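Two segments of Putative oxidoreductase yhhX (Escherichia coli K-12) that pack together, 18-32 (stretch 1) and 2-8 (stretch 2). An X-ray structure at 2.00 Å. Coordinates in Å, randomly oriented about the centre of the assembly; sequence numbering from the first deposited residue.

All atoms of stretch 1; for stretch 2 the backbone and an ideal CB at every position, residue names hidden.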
# COMPACT_ATOMS: atom_id res chain seq x y z
N HIS A 18 30.96 -6.96 6.80
CA HIS A 18 31.65 -6.69 8.06
C HIS A 18 33.09 -6.20 7.89
O HIS A 18 33.42 -5.07 8.25
CB HIS A 18 31.65 -7.94 8.94
CG HIS A 18 30.29 -8.32 9.44
ND1 HIS A 18 29.74 -7.76 10.57
CD2 HIS A 18 29.37 -9.19 8.96
CE1 HIS A 18 28.53 -8.27 10.77
NE2 HIS A 18 28.29 -9.14 9.80
N LEU A 19 33.94 -7.05 7.32
CA LEU A 19 35.35 -6.70 7.16
C LEU A 19 35.67 -5.39 6.45
O LEU A 19 36.54 -4.64 6.91
CB LEU A 19 36.09 -7.88 6.50
CG LEU A 19 36.83 -8.85 7.45
CD1 LEU A 19 36.20 -8.86 8.83
CD2 LEU A 19 36.86 -10.25 6.86
N PRO A 20 34.96 -5.07 5.35
CA PRO A 20 35.26 -3.81 4.68
C PRO A 20 35.17 -2.61 5.62
O PRO A 20 35.93 -1.65 5.51
CB PRO A 20 34.21 -3.74 3.56
CG PRO A 20 33.97 -5.20 3.24
CD PRO A 20 33.91 -5.82 4.64
N TYR A 21 34.23 -2.69 6.56
CA TYR A 21 33.99 -1.62 7.52
C TYR A 21 34.90 -1.70 8.75
O TYR A 21 35.39 -0.67 9.24
CB TYR A 21 32.53 -1.67 7.96
CG TYR A 21 31.57 -1.37 6.83
CD1 TYR A 21 31.32 -0.05 6.42
CD2 TYR A 21 30.96 -2.40 6.13
CE1 TYR A 21 30.49 0.22 5.35
CE2 TYR A 21 30.12 -2.14 5.05
CZ TYR A 21 29.89 -0.83 4.67
OH TYR A 21 29.07 -0.58 3.61
N VAL A 22 35.12 -2.91 9.24
CA VAL A 22 35.96 -3.11 10.41
C VAL A 22 37.42 -2.83 10.10
O VAL A 22 38.14 -2.25 10.92
CB VAL A 22 35.80 -4.55 10.94
CG1 VAL A 22 36.81 -4.82 12.08
CG2 VAL A 22 34.37 -4.74 11.45
N LEU A 23 37.88 -3.24 8.91
CA LEU A 23 39.27 -3.01 8.53
C LEU A 23 39.53 -1.53 8.23
O LEU A 23 40.68 -1.13 8.03
CB LEU A 23 39.64 -3.88 7.32
CG LEU A 23 39.43 -5.39 7.54
CD1 LEU A 23 39.70 -6.15 6.23
CD2 LEU A 23 40.34 -5.88 8.66
N ASN A 24 38.48 -0.72 8.19
CA ASN A 24 38.64 0.71 7.95
C ASN A 24 38.68 1.44 9.30
O ASN A 24 38.79 2.68 9.35
CB ASN A 24 37.46 1.24 7.12
CG ASN A 24 37.91 2.19 6.01
OD1 ASN A 24 38.72 3.09 6.22
ND2 ASN A 24 37.36 1.98 4.82
N ARG A 25 38.59 0.68 10.39
CA ARG A 25 38.61 1.24 11.73
C ARG A 25 39.72 0.63 12.58
O ARG A 25 39.51 0.30 13.75
CB ARG A 25 37.25 1.01 12.42
CG ARG A 25 36.06 1.63 11.66
CD ARG A 25 34.71 1.20 12.23
NE ARG A 25 33.59 1.69 11.43
CZ ARG A 25 33.30 2.97 11.22
NH1 ARG A 25 34.06 3.91 11.77
NH2 ARG A 25 32.27 3.32 10.47
N LYS A 26 40.91 0.48 12.00
CA LYS A 26 42.04 -0.11 12.71
C LYS A 26 42.43 0.63 14.00
O LYS A 26 43.10 0.06 14.86
CB LYS A 26 43.26 -0.21 11.78
CG LYS A 26 43.06 -1.14 10.58
CD LYS A 26 43.98 -2.35 10.67
CE LYS A 26 43.74 -3.35 9.54
NZ LYS A 26 44.04 -2.80 8.20
N ASP A 27 42.04 1.89 14.12
CA ASP A 27 42.36 2.64 15.33
C ASP A 27 41.35 2.35 16.44
O ASP A 27 41.56 2.72 17.60
CB ASP A 27 42.40 4.15 15.05
CG ASP A 27 41.34 4.59 14.05
OD1 ASP A 27 40.16 4.19 14.21
OD2 ASP A 27 41.69 5.33 13.10
N SER A 28 40.26 1.67 16.08
CA SER A 28 39.20 1.32 17.03
C SER A 28 39.10 -0.18 17.27
O SER A 28 38.86 -0.63 18.40
CB SER A 28 37.85 1.81 16.50
OG SER A 28 37.90 3.18 16.16
N TRP A 29 39.27 -0.96 16.20
CA TRP A 29 39.17 -2.41 16.30
C TRP A 29 40.30 -3.16 15.62
O TRP A 29 40.89 -2.68 14.65
CB TRP A 29 37.87 -2.89 15.67
CG TRP A 29 36.64 -2.33 16.27
CD1 TRP A 29 36.09 -1.11 16.05
CD2 TRP A 29 35.78 -3.00 17.20
NE1 TRP A 29 34.93 -0.97 16.78
CE2 TRP A 29 34.72 -2.11 17.50
CE3 TRP A 29 35.81 -4.26 17.81
CZ2 TRP A 29 33.69 -2.45 18.39
CZ3 TRP A 29 34.79 -4.59 18.70
CH2 TRP A 29 33.75 -3.69 18.98
N HIS A 30 40.57 -4.36 16.12
CA HIS A 30 41.59 -5.24 15.57
C HIS A 30 41.00 -6.65 15.50
O HIS A 30 40.56 -7.19 16.52
CB HIS A 30 42.84 -5.28 16.45
CG HIS A 30 43.84 -6.31 16.01
ND1 HIS A 30 43.97 -7.53 16.63
CD2 HIS A 30 44.68 -6.32 14.95
CE1 HIS A 30 44.86 -8.26 15.97
NE2 HIS A 30 45.30 -7.55 14.95
N VAL A 31 40.96 -7.22 14.30
CA VAL A 31 40.41 -8.57 14.13
C VAL A 31 41.49 -9.57 14.49
O VAL A 31 42.42 -9.80 13.71
CB VAL A 31 39.94 -8.79 12.66
CG1 VAL A 31 39.38 -10.21 12.50
CG2 VAL A 31 38.88 -7.76 12.31
N ALA A 32 41.37 -10.15 15.67
CA ALA A 32 42.38 -11.10 16.15
C ALA A 32 42.24 -12.50 15.60
O ALA A 32 43.25 -13.15 15.32
CB ALA A 32 42.35 -11.13 17.68
N UNK A 2 41.86 0.38 21.21
CA UNK A 2 41.53 -0.67 20.21
C UNK A 2 40.93 -1.92 20.85
O UNK A 2 41.53 -2.50 21.76
CB UNK A 2 42.78 -1.06 19.42
N UNK A 3 39.76 -2.33 20.39
CA UNK A 3 39.10 -3.53 20.90
C UNK A 3 39.39 -4.67 19.95
O UNK A 3 39.28 -4.50 18.74
CB UNK A 3 37.59 -3.32 21.06
N UNK A 4 39.75 -5.84 20.49
CA UNK A 4 40.01 -7.02 19.67
C UNK A 4 38.70 -7.78 19.50
O UNK A 4 37.94 -7.96 20.45
CB UNK A 4 41.09 -7.91 20.30
N UNK A 5 38.43 -8.21 18.27
CA UNK A 5 37.22 -8.96 18.01
C UNK A 5 37.57 -10.22 17.24
O UNK A 5 38.72 -10.43 16.85
CB UNK A 5 36.20 -8.11 17.24
N UNK A 6 36.57 -11.07 17.04
CA UNK A 6 36.77 -12.31 16.30
C UNK A 6 35.48 -12.71 15.59
O UNK A 6 34.39 -12.44 16.07
CB UNK A 6 37.24 -13.43 17.23
N UNK A 7 35.62 -13.35 14.44
CA UNK A 7 34.45 -13.77 13.70
C UNK A 7 34.28 -15.27 13.68
O UNK A 7 35.24 -16.02 13.54
CB UNK A 7 34.52 -13.24 12.27
N UNK A 8 33.03 -15.70 13.85
CA UNK A 8 32.70 -17.11 13.77
C UNK A 8 32.03 -17.19 12.40
O UNK A 8 30.88 -16.75 12.24
CB UNK A 8 31.82 -17.60 14.92

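Strand 29-32 of stretch 1 runs parallel to residues 3-8, so backbone hydrogen bonds fix the register and alternate positions face opposite sides of the sheet.

Position 2 is the first of the segment. Its CA-to-CB bond points sideways, and its CA makes a CA-H...O contact with Ser 28 O at 3.2 Å. The carbonyl oxygens of Lys 26, Asp 27 and Ser 28 lie near its CB, so a donor is possible, and a small apolar group can equally rest on the backbone and on His 30 CB. The residue is Val 2, which takes the apolar option: CG2 packs 3.7 Å from His 30 CB.

Position 3 donates its N to Ser 28 O (2.8 Å) and receives His 30 N at its O (2.9 Å). Its CB sits 3.8 Å from Trp 29 CE3, over a face of the indole, so an apolar side chain is favoured; valine, leucine or isoleucine would serve. It is Ile 3: CB makes a CH-pi contact with the six-membered ring of Trp 29, and CG2 comes 3.5 Å from Trp 29 CZ3.

Position 4 turns to the other face, that of His 30, with its CB 4.3 Å from Ala 32 CB. Beside an imidazole and a small methyl, polar or modest apolar residues are both plausible. The residue is Asn 4, whose ND2 lies at the edge of the His 30 ring and 3.5 Å from His 30 CB, without a hydrogen bond.

Position 5 returns to the face of Trp 29 and Val 31. Its N donates to His 30 O (2.9 Å), and its O accepts from Ala 32 N (2.9 Å). The CB is 3.9 Å from Trp 29 CE3, with Val 22 and Val 31 ahead, so a compact apolar group such as alanine, cysteine or valine seems apt. It is Cys 5; in the p rotamer, SG reaches 3.9 Å from Val 31 CG2.

At position 6 the CA-to-CB bond points sideways, and the CB is 5.3 Å from Ala 32 C; stretch 1 says little about it. It is Ala 6.

Position 7 points toward stretch 1, yet no atom of stretch 1 lies within 5.5 Å of its CB: a long, apolar side chain could cross that gap to the helix. Phe 7 does so. CE1 meets Leu 19 CD1 (3.6 Å), and the ring edge is directed at the His 18 face, offset.

Position 8 is beyond reach and unconstrained here; it is Ile 8.

Stretch 2, residues 2-8: VINCAFI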
# COMPACT_ATOMS: atom_id res chain seq x y z
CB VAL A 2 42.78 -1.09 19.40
CG1 VAL A 2 43.89 -1.51 20.36
CG2 VAL A 2 42.44 -2.25 18.47
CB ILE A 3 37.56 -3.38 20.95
CG1 ILE A 3 37.17 -2.16 21.79
CG2 ILE A 3 36.94 -4.65 21.51
CD1 ILE A 3 35.67 -1.97 21.91
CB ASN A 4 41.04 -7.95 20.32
CG ASN A 4 42.46 -7.44 20.18
OD1 ASN A 4 43.43 -8.20 20.35
ND2 ASN A 4 42.60 -6.16 19.87
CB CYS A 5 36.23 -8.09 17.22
SG CYS A 5 36.84 -7.50 15.60
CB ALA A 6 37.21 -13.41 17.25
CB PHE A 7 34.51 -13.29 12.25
CG PHE A 7 34.36 -11.82 12.10
CD1 PHE A 7 35.43 -10.97 12.35
CD2 PHE A 7 33.13 -11.28 11.74
CE1 PHE A 7 35.26 -9.58 12.24
CE2 PHE A 7 32.95 -9.91 11.64
CZ PHE A 7 34.02 -9.06 11.88
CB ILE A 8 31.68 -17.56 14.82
CG1 ILE A 8 32.17 -17.21 16.23
CG2 ILE A 8 31.43 -19.05 14.69
CD1 ILE A 8 33.49 -17.80 16.57
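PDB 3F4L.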